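Local coordinates for aromatic amino acid aminotransferase I (Candida albicans WO-1, PDB 6HNU), which probably transfers amino groups between aromatic L-amino acids and 2-oxoglutarate, with pyridoxal 5'-phosphate as its cofactor, at residues A9-L15 with V288-V292; C153-D157 with Q176-T180; S200-G204 with S443-K448. The contacts are given in a common frame with arbitrary orientation. Numbering follows the deposited sequence.

Contact 1 (A9-L15 with V288-V292); sequences AKDLTHL and VEGRV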
ATOM      1  N   ALA B   9      23.191   9.449 -15.781  1.00 27.14           N
ATOM      2  CA  ALA B   9      21.903  10.108 -16.112  1.00 28.78           C
ATOM      3  C   ALA B   9      22.046  11.618 -15.906  1.00 29.24           C
ATOM      4  O   ALA B   9      22.893  12.045 -15.105  1.00 25.41           O
ATOM      5  CB  ALA B   9      20.787   9.560 -15.251  1.00 28.66           C
ATOM      6  N   LYS B  10      21.221  12.398 -16.593  1.00 28.85           N
ATOM      7  CA  LYS B  10      21.096  13.844 -16.322  1.00 28.55           C
ATOM      8  C   LYS B  10      20.617  14.017 -14.896  1.00 28.09           C
ATOM      9  O   LYS B  10      19.941  13.124 -14.368  1.00 23.63           O
ATOM     10  CB  LYS B  10      20.140  14.526 -17.293  1.00 30.19           C
ATOM     11  CG  LYS B  10      20.704  14.657 -18.705  1.00 36.85           C
ATOM     12  CD  LYS B  10      19.959  15.674 -19.550  1.00 42.85           C
ATOM     13  CE  LYS B  10      20.603  15.896 -20.904  1.00 47.08           C
ATOM     14  NZ  LYS B  10      21.967  16.457 -20.776  1.00 49.98           N
ATOM     15  N   ASP B  11      21.003  15.133 -14.299  1.00 26.79           N
ATOM     16  CA  ASP B  11      20.450  15.605 -13.012  1.00 26.47           C
ATOM     17  C   ASP B  11      19.041  16.122 -13.279  1.00 24.71           C
ATOM     18  O   ASP B  11      18.902  17.173 -13.923  1.00 23.76           O
ATOM     19  CB  ASP B  11      21.334  16.694 -12.401  1.00 27.44           C
ATOM     20  CG  ASP B  11      20.882  17.040 -11.002  1.00 31.42           C
ATOM     21  OD1 ASP B  11      19.661  17.029 -10.759  1.00 27.52           O
ATOM     22  OD2 ASP B  11      21.762  17.308 -10.170  1.00 39.40           O
ATOM     23  N   LEU B  12      18.017  15.422 -12.799  1.00 26.46           N
ATOM     24  CA  LEU B  12      16.617  15.837 -13.046  1.00 25.66           C
ATOM     25  C   LEU B  12      15.956  16.216 -11.725  1.00 26.49           C
ATOM     26  O   LEU B  12      14.708  16.224 -11.650  1.00 23.97           O
ATOM     27  CB  LEU B  12      15.893  14.695 -13.768  1.00 24.85           C
ATOM     28  CG  LEU B  12      16.458  14.336 -15.145  1.00 25.19           C
ATOM     29  CD1 LEU B  12      15.666  13.201 -15.791  1.00 26.21           C
ATOM     30  CD2 LEU B  12      16.463  15.536 -16.075  1.00 25.25           C
ATOM     31  N   THR B  13      16.734  16.544 -10.694  1.00 26.88           N
ATOM     32  CA  THR B  13      16.119  16.814  -9.366  1.00 26.04           C
ATOM     33  C   THR B  13      15.269  18.087  -9.490  1.00 24.85           C
ATOM     34  O   THR B  13      14.275  18.180  -8.786  1.00 23.62           O
ATOM     35  CB  THR B  13      17.142  16.743  -8.223  1.00 27.13           C
ATOM     36  OG1 THR B  13      18.148  17.685  -8.530  1.00 27.60           O
ATOM     37  CG2 THR B  13      17.743  15.363  -8.023  1.00 28.58           C
ATOM     38  N   HIS B  14      15.503  18.949 -10.482  1.00 23.43           N
ATOM     39  CA  HIS B  14      14.641  20.133 -10.738  1.00 23.16           C
ATOM     40  C   HIS B  14      13.218  19.712 -11.179  1.00 22.66           C
ATOM     41  O   HIS B  14      12.294  20.551 -11.165  1.00 22.08           O
ATOM     42  CB  HIS B  14      15.324  21.087 -11.743  1.00 24.07           C
ATOM     43  CG  HIS B  14      15.522  20.488 -13.101  1.00 23.43           C
ATOM     44  ND1 HIS B  14      16.554  19.621 -13.380  1.00 22.83           N
ATOM     45  CD2 HIS B  14      14.818  20.605 -14.238  1.00 23.79           C
ATOM     46  CE1 HIS B  14      16.495  19.260 -14.649  1.00 24.21           C
ATOM     47  NE2 HIS B  14      15.426  19.832 -15.190  1.00 24.23           N
ATOM     48  N   LEU B  15      12.976  18.454 -11.535  1.00 23.07           N
ATOM     49  CA  LEU B  15      11.605  18.043 -11.962  1.00 22.20           C
ATOM     50  C   LEU B  15      10.814  17.483 -10.772  1.00 21.64           C
ATOM     51  O   LEU B  15       9.578  17.285 -10.907  1.00 19.40           O
ATOM     52  CB  LEU B  15      11.728  17.044 -13.115  1.00 21.61           C
ATOM     53  CG  LEU B  15      12.329  17.647 -14.382  1.00 23.47           C
ATOM     54  CD1 LEU B  15      12.347  16.611 -15.495  1.00 22.10           C
ATOM     55  CD2 LEU B  15      11.570  18.912 -14.795  1.00 23.50           C
ATOM     56  N   VAL B 288      18.885   7.077 -22.470  1.00 21.98           N
ATOM     57  CA  VAL B 288      20.289   7.502 -22.247  1.00 22.18           C
ATOM     58  C   VAL B 288      20.339   8.601 -21.178  1.00 21.99           C
ATOM     59  O   VAL B 288      21.342   8.624 -20.453  1.00 21.55           O
ATOM     60  CB  VAL B 288      20.980   7.889 -23.570  1.00 22.36           C
ATOM     61  CG1 VAL B 288      20.978   6.720 -24.542  1.00 24.33           C
ATOM     62  CG2 VAL B 288      20.370   9.113 -24.218  1.00 22.92           C
ATOM     63  N   GLU B 289      19.315   9.455 -21.054  1.00 21.67           N
ATOM     64  CA  GLU B 289      19.332  10.638 -20.156  1.00 21.10           C
ATOM     65  C   GLU B 289      18.802  10.307 -18.740  1.00 20.99           C
ATOM     66  O   GLU B 289      18.987  11.149 -17.839  1.00 18.69           O
ATOM     67  CB  GLU B 289      18.540  11.805 -20.750  1.00 23.92           C
ATOM     68  CG  GLU B 289      19.058  12.266 -22.104  1.00 24.40           C
ATOM     69  CD  GLU B 289      18.619  13.658 -22.524  1.00 26.93           C
ATOM     70  OE1 GLU B 289      17.721  14.223 -21.887  1.00 22.83           O
ATOM     71  OE2 GLU B 289      19.214  14.189 -23.478  1.00 27.00           O
ATOM     72  N   GLY B 290      18.170   9.149 -18.506  1.00 19.62           N
ATOM     73  CA  GLY B 290      17.594   8.841 -17.174  1.00 18.63           C
ATOM     74  C   GLY B 290      16.325   9.637 -16.874  1.00 19.69           C
ATOM     75  O   GLY B 290      16.046   9.869 -15.709  1.00 18.29           O
ATOM     76  N   ARG B 291      15.527   9.993 -17.887  1.00 20.18           N
ATOM     77  CA  ARG B 291      14.278  10.757 -17.669  1.00 18.07           C
ATOM     78  C   ARG B 291      13.069   9.816 -17.796  1.00 16.72           C
ATOM     79  O   ARG B 291      11.923  10.321 -17.960  1.00 15.80           O
ATOM     80  CB  ARG B 291      14.279  11.946 -18.632  1.00 17.67           C
ATOM     81  CG  ARG B 291      14.206  11.559 -20.112  1.00 18.28           C
ATOM     82  CD  ARG B 291      13.932  12.743 -20.996  1.00 19.39           C
ATOM     83  NE  ARG B 291      14.972  13.759 -20.852  1.00 20.08           N
ATOM     84  CZ  ARG B 291      14.898  14.849 -20.084  1.00 19.97           C
ATOM     85  NH1 ARG B 291      15.939  15.667 -20.025  1.00 22.49           N
ATOM     86  NH2 ARG B 291      13.801  15.152 -19.420  1.00 21.45           N
ATOM     87  N   VAL B 292      13.291   8.500 -17.797  1.00 15.92           N
ATOM     88  CA  VAL B 292      12.157   7.524 -17.837  1.00 15.74           C
ATOM     89  C   VAL B 292      11.987   6.916 -16.439  1.00 15.83           C
ATOM     90  O   VAL B 292      13.000   6.494 -15.844  1.00 14.84           O
ATOM     91  CB  VAL B 292      12.309   6.455 -18.927  1.00 15.35           C
ATOM     92  CG1 VAL B 292      11.128   5.501 -18.960  1.00 16.21           C
ATOM     93  CG2 VAL B 292      12.473   7.078 -20.285  1.00 15.12           C
TER
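This contact lays the N-terminal arm of the chain across the loop that leads into strand 292-297, one of the strands of the mixed central sheet in the large domain of this fold type I (class I) aminotransferase. It lies away from the cofactor site. The arm is extended at Ala9 and Lys10, and a single backbone hydrogen bond, Lys10 N to Glu289 O at 2.8 Å with an angle of 148°, ties it to the loop. Beside that bond Ala9 CB sits 3.8 Å from Gly290 CA. A CB on Gly290 would clash with Ala9 CB, and its phi of 73° also suits glycine. Gln314 on the neighbouring strand 309-314 donates through NE2 to the carbonyls of both Lys10 and Gly290, a second link between the two segments.

Leu12 CD1 packs on the second segment, 3.4 Å from Arg291 CA and from Arg291 CB, and also lies 3.4 Å from Gly290 O. After Leu12 the arm turns into a short 3-10 segment. Asp11 OD1 accepts from Thr13 N at 3.0 Å in an Asx turn, and Leu15 N bonds Leu12 O at 2.8 Å. Arg291 is shared between two carboxylates: NH1 lies 3.0 Å from Glu289 OE1 in a salt bridge within the segment, and NH2 forms another with Asp240. Lys10 runs alongside, with CD 4.0 Å from Arg291 NH1, but its NZ stays 4.5 Å from Glu289 OE2, beyond salt-bridge distance.

Contact 2 (C153-D157 with Q176-T180); sequences CSKGD and QGVNT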
ATOM      1  N   CYS B 153       4.680  16.115  -8.989  1.00 17.09           N
ATOM      2  CA  CYS B 153       3.566  17.073  -9.225  1.00 18.47           C
ATOM      3  C   CYS B 153       3.096  17.751  -7.943  1.00 23.24           C
ATOM      4  O   CYS B 153       2.889  17.051  -6.947  1.00 23.75           O
ATOM      5  CB  CYS B 153       2.386  16.349  -9.853  1.00 18.53           C
ATOM      6  SG  CYS B 153       2.800  15.593 -11.450  1.00 19.73           S
ATOM      7  N   SER B 154       2.921  19.086  -8.004  1.00 26.52           N
ATOM      8  CA  SER B 154       2.194  19.910  -7.014  1.00 25.88           C
ATOM      9  C   SER B 154       0.819  20.208  -7.619  1.00 25.94           C
ATOM     10  O   SER B 154       0.688  20.133  -8.885  1.00 21.45           O
ATOM     11  CB  SER B 154       2.964  21.180  -6.663  1.00 27.02           C
ATOM     12  OG  SER B 154       4.375  20.940  -6.423  1.00 26.53           O
ATOM     13  N   LYS B 155      -0.157  20.549  -6.777  1.00 22.05           N
ATOM     14  CA  LYS B 155      -1.505  20.979  -7.203  1.00 23.94           C
ATOM     15  C   LYS B 155      -1.377  22.103  -8.243  1.00 25.39           C
ATOM     16  O   LYS B 155      -0.506  22.986  -8.063  1.00 21.61           O
ATOM     17  CB  LYS B 155      -2.329  21.451  -6.007  1.00 29.86           C
ATOM     18  CG  LYS B 155      -3.712  21.939  -6.402  1.00 33.66           C
ATOM     19  CD  LYS B 155      -4.529  22.569  -5.287  1.00 40.69           C
ATOM     20  CE  LYS B 155      -5.568  23.529  -5.844  1.00 43.03           C
ATOM     21  NZ  LYS B 155      -6.477  24.039  -4.788  1.00 46.11           N
ATOM     22  N   GLY B 156      -2.143  22.015  -9.336  1.00 24.14           N
ATOM     23  CA  GLY B 156      -2.141  22.992 -10.445  1.00 23.44           C
ATOM     24  C   GLY B 156      -1.083  22.688 -11.496  1.00 22.30           C
ATOM     25  O   GLY B 156      -1.078  23.356 -12.529  1.00 23.70           O
ATOM     26  N   ASP B 157      -0.171  21.732 -11.264  1.00 23.14           N
ATOM     27  CA  ASP B 157       0.796  21.295 -12.308  1.00 20.93           C
ATOM     28  C   ASP B 157       0.023  20.556 -13.417  1.00 19.11           C
ATOM     29  O   ASP B 157      -1.141  20.156 -13.225  1.00 17.83           O
ATOM     30  CB  ASP B 157       1.925  20.410 -11.763  1.00 20.71           C
ATOM     31  CG  ASP B 157       2.986  21.102 -10.922  1.00 22.46           C
ATOM     32  OD1 ASP B 157       3.037  22.346 -10.926  1.00 20.39           O
ATOM     33  OD2 ASP B 157       3.793  20.368 -10.286  1.00 19.56           O
ATOM     34  N   GLN B 176      -5.266  14.788  -6.770  1.00 19.66           N
ATOM     35  CA  GLN B 176      -4.094  15.586  -6.372  1.00 18.24           C
ATOM     36  C   GLN B 176      -4.110  16.966  -7.046  1.00 18.66           C
ATOM     37  O   GLN B 176      -3.133  17.685  -6.879  1.00 18.11           O
ATOM     38  CB  GLN B 176      -2.856  14.774  -6.685  1.00 18.90           C
ATOM     39  CG  GLN B 176      -2.846  13.483  -5.890  1.00 18.34           C
ATOM     40  CD  GLN B 176      -1.590  12.708  -6.120  1.00 19.00           C
ATOM     41  OE1 GLN B 176      -0.492  13.263  -6.276  1.00 19.03           O
ATOM     42  NE2 GLN B 176      -1.760  11.393  -6.134  1.00 19.48           N
ATOM     43  N   GLY B 177      -5.207  17.345  -7.695  1.00 19.14           N
ATOM     44  CA  GLY B 177      -5.331  18.632  -8.402  1.00 19.32           C
ATOM     45  C   GLY B 177      -4.364  18.751  -9.569  1.00 19.33           C
ATOM     46  O   GLY B 177      -3.934  19.879  -9.872  1.00 18.22           O
ATOM     47  N   VAL B 178      -3.970  17.633 -10.191  1.00 16.83           N
ATOM     48  CA  VAL B 178      -3.015  17.663 -11.328  1.00 16.84           C
ATOM     49  C   VAL B 178      -3.814  17.621 -12.618  1.00 16.57           C
ATOM     50  O   VAL B 178      -4.619  16.689 -12.778  1.00 16.15           O
ATOM     51  CB  VAL B 178      -1.984  16.535 -11.213  1.00 17.06           C
ATOM     52  CG1 VAL B 178      -1.024  16.548 -12.391  1.00 17.94           C
ATOM     53  CG2 VAL B 178      -1.268  16.648  -9.872  1.00 16.77           C
ATOM     54  N   ASN B 179      -3.615  18.641 -13.454  1.00 17.52           N
ATOM     55  CA  ASN B 179      -4.244  18.768 -14.798  1.00 18.26           C
ATOM     56  C   ASN B 179      -3.727  17.652 -15.725  1.00 17.81           C
ATOM     57  O   ASN B 179      -2.493  17.456 -15.828  1.00 17.63           O
ATOM     58  CB  ASN B 179      -3.973  20.158 -15.369  1.00 17.92           C
ATOM     59  CG  ASN B 179      -4.505  21.247 -14.462  1.00 18.71           C
ATOM     60  OD1 ASN B 179      -3.740  22.087 -13.963  1.00 24.06           O
ATOM     61  ND2 ASN B 179      -5.793  21.235 -14.234  1.00 17.67           N
ATOM     62  N   THR B 180      -4.647  16.935 -16.373  1.00 17.88           N
ATOM     63  CA  THR B 180      -4.329  15.893 -17.390  1.00 17.92           C
ATOM     64  C   THR B 180      -4.663  16.417 -18.780  1.00 17.08           C
ATOM     65  O   THR B 180      -5.858  16.281 -19.195  1.00 19.95           O
ATOM     66  CB  THR B 180      -5.070  14.610 -17.033  1.00 16.63           C
ATOM     67  OG1 THR B 180      -6.478  14.853 -17.063  1.00 17.83           O
ATOM     68  CG2 THR B 180      -4.693  14.156 -15.642  1.00 16.98           C
TER
HETATM   69  O   HOH W   1       0.787  15.622  -6.054  1.00 20.83           O
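A loop backbone meets the turn that leads into strand 179-186, with Lys155 and Gly177 CA atoms 4.6 Å apart and those of Asp157 and Val178 5.4 Å apart. Residues 154-157 form a type II beta turn, closed by Asp157 N to Ser154 O at 3.0 Å, with Gly156 at the third position (phi 87°). Gly156 N donates to Gly177 O at 2.8 Å and 169°, and Asn179 N donates to Asp157 O at 2.9 Å and 147°. Gly177, at phi 64°, is the C-prime residue of the Schellman motif that ends helix 167-175; a CB on it would clash with Lys155 CG. The second bond starts the parallel pairing of strands 158-162 and 179-186, which continues with backbone bonding between Asn179 and Ile159. Those strands and the intervening helix 167-175 make a beta-alpha-beta crossover of the large domain.

Among the side chains, Val178 CG2 packs 3.7 Å from Cys153 CB, and both residues touch Ile159. Asp157 OD2 accepts from Ser154 N at 2.8 Å, bracing the turn from within, while Ser154 OG bonds Glu19. Gln176 packs against Arg150 of the second subunit. Water 1 bridges Cys153 O and Gln176 OE1, 2.7 Å from each.

Contact 3 (S200-G204 with S443-K448); sequences SRWVG and SSPPQK
The Gln447 side chain overlaps one face of the Trp202 indole: its CG lies 4.1 Å from the centroid of the six-membered ring, 19° off the ring normal, in a CH-pi contact, and its NE2 is 3.2 Å from Trp202 CE2. Gln447 reaches this place with chi1 and chi2 both m (-56°, -55°), and Trp202 has chi1 t with chi2 at -97°.

Both backbones are extended there, Trp202 at -58/126, Val203 at -97/141 and residues 445-448 near -70/158, and they run in opposite directions: Val203 pairs with Gln447 (CA atoms 5.8 Å apart) and Gly204 with Pro445 (6.2 Å). The Gln447 amide brackets one residue, since Val203 N donates to Gln447 OE1 at 2.7 Å and Gln447 NE2 donates to Val203 O at 2.9 Å. NE2 also donates to Ser443 OG (2.8 Å), which in turn donates to Pro445 O (2.8 Å), folding the loop around the cis peptide before Pro445. Val203, chi1 p, puts CG1 3.2 Å from Pro446 O. Water 3 sits 2.7 Å from both Val203 O and Pro445 O; water 2 links Arg201 O (3.1 Å) to Lys448 N (3.0 Å).

A side-chain amide thus stands in for a peptide group, pairing the loop before strand 209-212 of the large domain with the loop between strands 429-433 and 459-465 of the C-terminal antiparallel sheet.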
ATOM      1  N   SER B 200       5.910  22.673 -28.895  1.00 23.28           N
ATOM      2  CA  SER B 200       6.652  23.781 -29.559  1.00 26.41           C
ATOM      3  C   SER B 200       5.989  25.124 -29.222  1.00 26.32           C
ATOM      4  O   SER B 200       6.715  26.108 -29.238  1.00 28.02           O
ATOM      5  CB  SER B 200       6.764  23.609 -31.051  1.00 24.88           C
ATOM      6  OG  SER B 200       5.472  23.738 -31.630  1.00 28.09           O
ATOM      7  N   ARG B 201       4.681  25.150 -28.951  1.00 28.20           N
ATOM      8  CA  ARG B 201       3.919  26.398 -28.643  1.00 31.13           C
ATOM      9  C   ARG B 201       3.414  26.382 -27.195  1.00 27.90           C
ATOM     10  O   ARG B 201       2.471  27.152 -26.869  1.00 25.66           O
ATOM     11  CB  ARG B 201       2.764  26.596 -29.622  1.00 38.46           C
ATOM     12  CG  ARG B 201       2.210  25.317 -30.219  1.00 44.47           C
ATOM     13  CD  ARG B 201       0.822  25.496 -30.795  1.00 51.10           C
ATOM     14  NE  ARG B 201      -0.118  25.126 -29.747  1.00 56.02           N
ATOM     15  CZ  ARG B 201      -0.754  23.952 -29.616  1.00 55.12           C
ATOM     16  NH1 ARG B 201      -0.617  22.979 -30.520  1.00 45.73           N
ATOM     17  NH2 ARG B 201      -1.555  23.789 -28.562  1.00 45.53           N
ATOM     18  N   TRP B 202       4.011  25.549 -26.338  1.00 23.06           N
ATOM     19  CA  TRP B 202       3.508  25.393 -24.949  1.00 23.17           C
ATOM     20  C   TRP B 202       3.508  26.754 -24.246  1.00 22.58           C
ATOM     21  O   TRP B 202       4.588  27.365 -24.152  1.00 24.45           O
ATOM     22  CB  TRP B 202       4.341  24.399 -24.133  1.00 22.13           C
ATOM     23  CG  TRP B 202       3.660  24.081 -22.842  1.00 21.90           C
ATOM     24  CD1 TRP B 202       3.899  24.637 -21.617  1.00 21.17           C
ATOM     25  CD2 TRP B 202       2.556  23.181 -22.676  1.00 21.04           C
ATOM     26  NE1 TRP B 202       3.033  24.129 -20.688  1.00 20.97           N
ATOM     27  CE2 TRP B 202       2.198  23.225 -21.305  1.00 21.47           C
ATOM     28  CE3 TRP B 202       1.884  22.294 -23.521  1.00 21.51           C
ATOM     29  CZ2 TRP B 202       1.188  22.424 -20.780  1.00 20.98           C
ATOM     30  CZ3 TRP B 202       0.862  21.531 -23.001  1.00 22.62           C
ATOM     31  CH2 TRP B 202       0.528  21.585 -21.646  1.00 22.22           C
ATOM     32  N   VAL B 203       2.376  27.168 -23.698  1.00 24.82           N
ATOM     33  CA  VAL B 203       2.334  28.391 -22.833  1.00 26.24           C
ATOM     34  C   VAL B 203       2.405  27.992 -21.344  1.00 22.94           C
ATOM     35  O   VAL B 203       1.768  26.997 -20.944  1.00 24.01           O
ATOM     36  CB  VAL B 203       1.109  29.280 -23.138  1.00 28.72           C
ATOM     37  CG1 VAL B 203      -0.205  28.565 -22.950  1.00 33.54           C
ATOM     38  CG2 VAL B 203       1.106  30.519 -22.264  1.00 31.94           C
ATOM     39  N   GLY B 204       3.143  28.778 -20.555  1.00 24.78           N
ATOM     40  CA  GLY B 204       3.216  28.676 -19.081  1.00 25.08           C
ATOM     41  C   GLY B 204       4.156  27.561 -18.669  1.00 26.19           C
ATOM     42  O   GLY B 204       5.019  27.144 -19.501  1.00 25.42           O
ATOM     43  N   SER B 443      -4.107  23.117 -18.938  1.00 19.23           N
ATOM     44  CA  SER B 443      -2.995  23.680 -18.145  1.00 21.80           C
ATOM     45  C   SER B 443      -3.477  24.989 -17.512  1.00 24.18           C
ATOM     46  O   SER B 443      -4.585  25.464 -17.853  1.00 24.48           O
ATOM     47  CB  SER B 443      -1.794  23.875 -18.967  1.00 22.72           C
ATOM     48  OG  SER B 443      -2.094  24.620 -20.135  1.00 24.01           O
ATOM     49  N   SER B 444      -2.682  25.487 -16.576  1.00 26.97           N
ATOM     50  CA  SER B 444      -2.880  26.779 -15.888  1.00 30.16           C
ATOM     51  C   SER B 444      -1.627  27.615 -16.089  1.00 28.64           C
ATOM     52  O   SER B 444      -0.598  27.362 -15.473  1.00 30.64           O
ATOM     53  CB  SER B 444      -3.195  26.573 -14.430  1.00 31.82           C
ATOM     54  OG  SER B 444      -3.303  27.824 -13.789  1.00 32.47           O
ATOM     55  N   PRO B 445      -1.643  28.635 -16.973  1.00 29.77           N
ATOM     56  CA  PRO B 445      -2.812  28.975 -17.783  1.00 29.82           C
ATOM     57  C   PRO B 445      -3.053  28.038 -18.963  1.00 30.18           C
ATOM     58  O   PRO B 445      -2.151  27.306 -19.378  1.00 24.96           O
ATOM     59  CB  PRO B 445      -2.442  30.351 -18.346  1.00 31.82           C
ATOM     60  CG  PRO B 445      -0.929  30.341 -18.407  1.00 31.07           C
ATOM     61  CD  PRO B 445      -0.503  29.543 -17.195  1.00 29.51           C
ATOM     62  N   PRO B 446      -4.259  28.056 -19.562  1.00 31.13           N
ATOM     63  CA  PRO B 446      -4.587  27.140 -20.657  1.00 30.32           C
ATOM     64  C   PRO B 446      -3.756  27.422 -21.914  1.00 28.44           C
ATOM     65  O   PRO B 446      -3.239  28.532 -22.065  1.00 25.93           O
ATOM     66  CB  PRO B 446      -6.094  27.352 -20.881  1.00 33.12           C
ATOM     67  CG  PRO B 446      -6.372  28.744 -20.315  1.00 35.67           C
ATOM     68  CD  PRO B 446      -5.402  28.899 -19.163  1.00 33.79           C
ATOM     69  N   GLN B 447      -3.593  26.403 -22.757  1.00 26.69           N
ATOM     70  CA  GLN B 447      -2.968  26.532 -24.101  1.00 27.94           C
ATOM     71  C   GLN B 447      -3.958  27.278 -25.011  1.00 29.48           C
ATOM     72  O   GLN B 447      -5.129  27.306 -24.659  1.00 29.72           O
ATOM     73  CB  GLN B 447      -2.614  25.142 -24.646  1.00 26.85           C
ATOM     74  CG  GLN B 447      -1.705  24.337 -23.728  1.00 25.86           C
ATOM     75  CD  GLN B 447      -0.451  25.093 -23.413  1.00 24.83           C
ATOM     76  OE1 GLN B 447       0.295  25.488 -24.321  1.00 24.57           O
ATOM     77  NE2 GLN B 447      -0.190  25.257 -22.124  1.00 23.30           N
ATOM     78  N   LYS B 448      -3.509  27.846 -26.135  1.00 37.51           N
ATOM     79  CA  LYS B 448      -4.404  28.534 -27.110  1.00 43.05           C
ATOM     80  C   LYS B 448      -5.295  27.490 -27.800  1.00 44.12           C
ATOM     81  O   LYS B 448      -4.829  26.352 -27.952  1.00 40.81           O
ATOM     82  CB  LYS B 448      -3.586  29.319 -28.143  1.00 46.95           C
ATOM     83  CG  LYS B 448      -2.697  30.422 -27.578  1.00 54.35           C
ATOM     84  CD  LYS B 448      -3.418  31.392 -26.631  1.00 61.21           C
ATOM     85  CE  LYS B 448      -2.746  32.749 -26.517  1.00 63.27           C
ATOM     86  NZ  LYS B 448      -1.341  32.641 -26.046  1.00 60.40           N
TER
HETATM   87  O   HOH W   2      -0.630  27.488 -27.011  1.00 33.50           O
HETATM   88  O   HOH W   3       0.331  26.663 -18.704  1.00 27.55           O

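Overall arrangement
Contacts 1 and 2 are partly buried, whereas contact 3 lies on the surface, its centre about 29 Å from the chain centre, against about 21 and 22 Å for the centres of contacts 1 and 2. All three border the large mixed sheet but join different things to it: the N-terminal arm in contact 1, successive parts of one crossover in contact 2, and a loop of the C-terminal sheet in contact 3. Backbone bonds dominate contact 2, contact 1 adds leucine packing to its single one, and contact 3 relies on a glutamine amide and waters. Contacts 2 and 3 touch (Gly156 O to Ser444 CB, 4.3 Å) and share Thr158 as a neighbour. Lys208 links contacts 1 and 2, bonding Leu15 O and packing on Asp157.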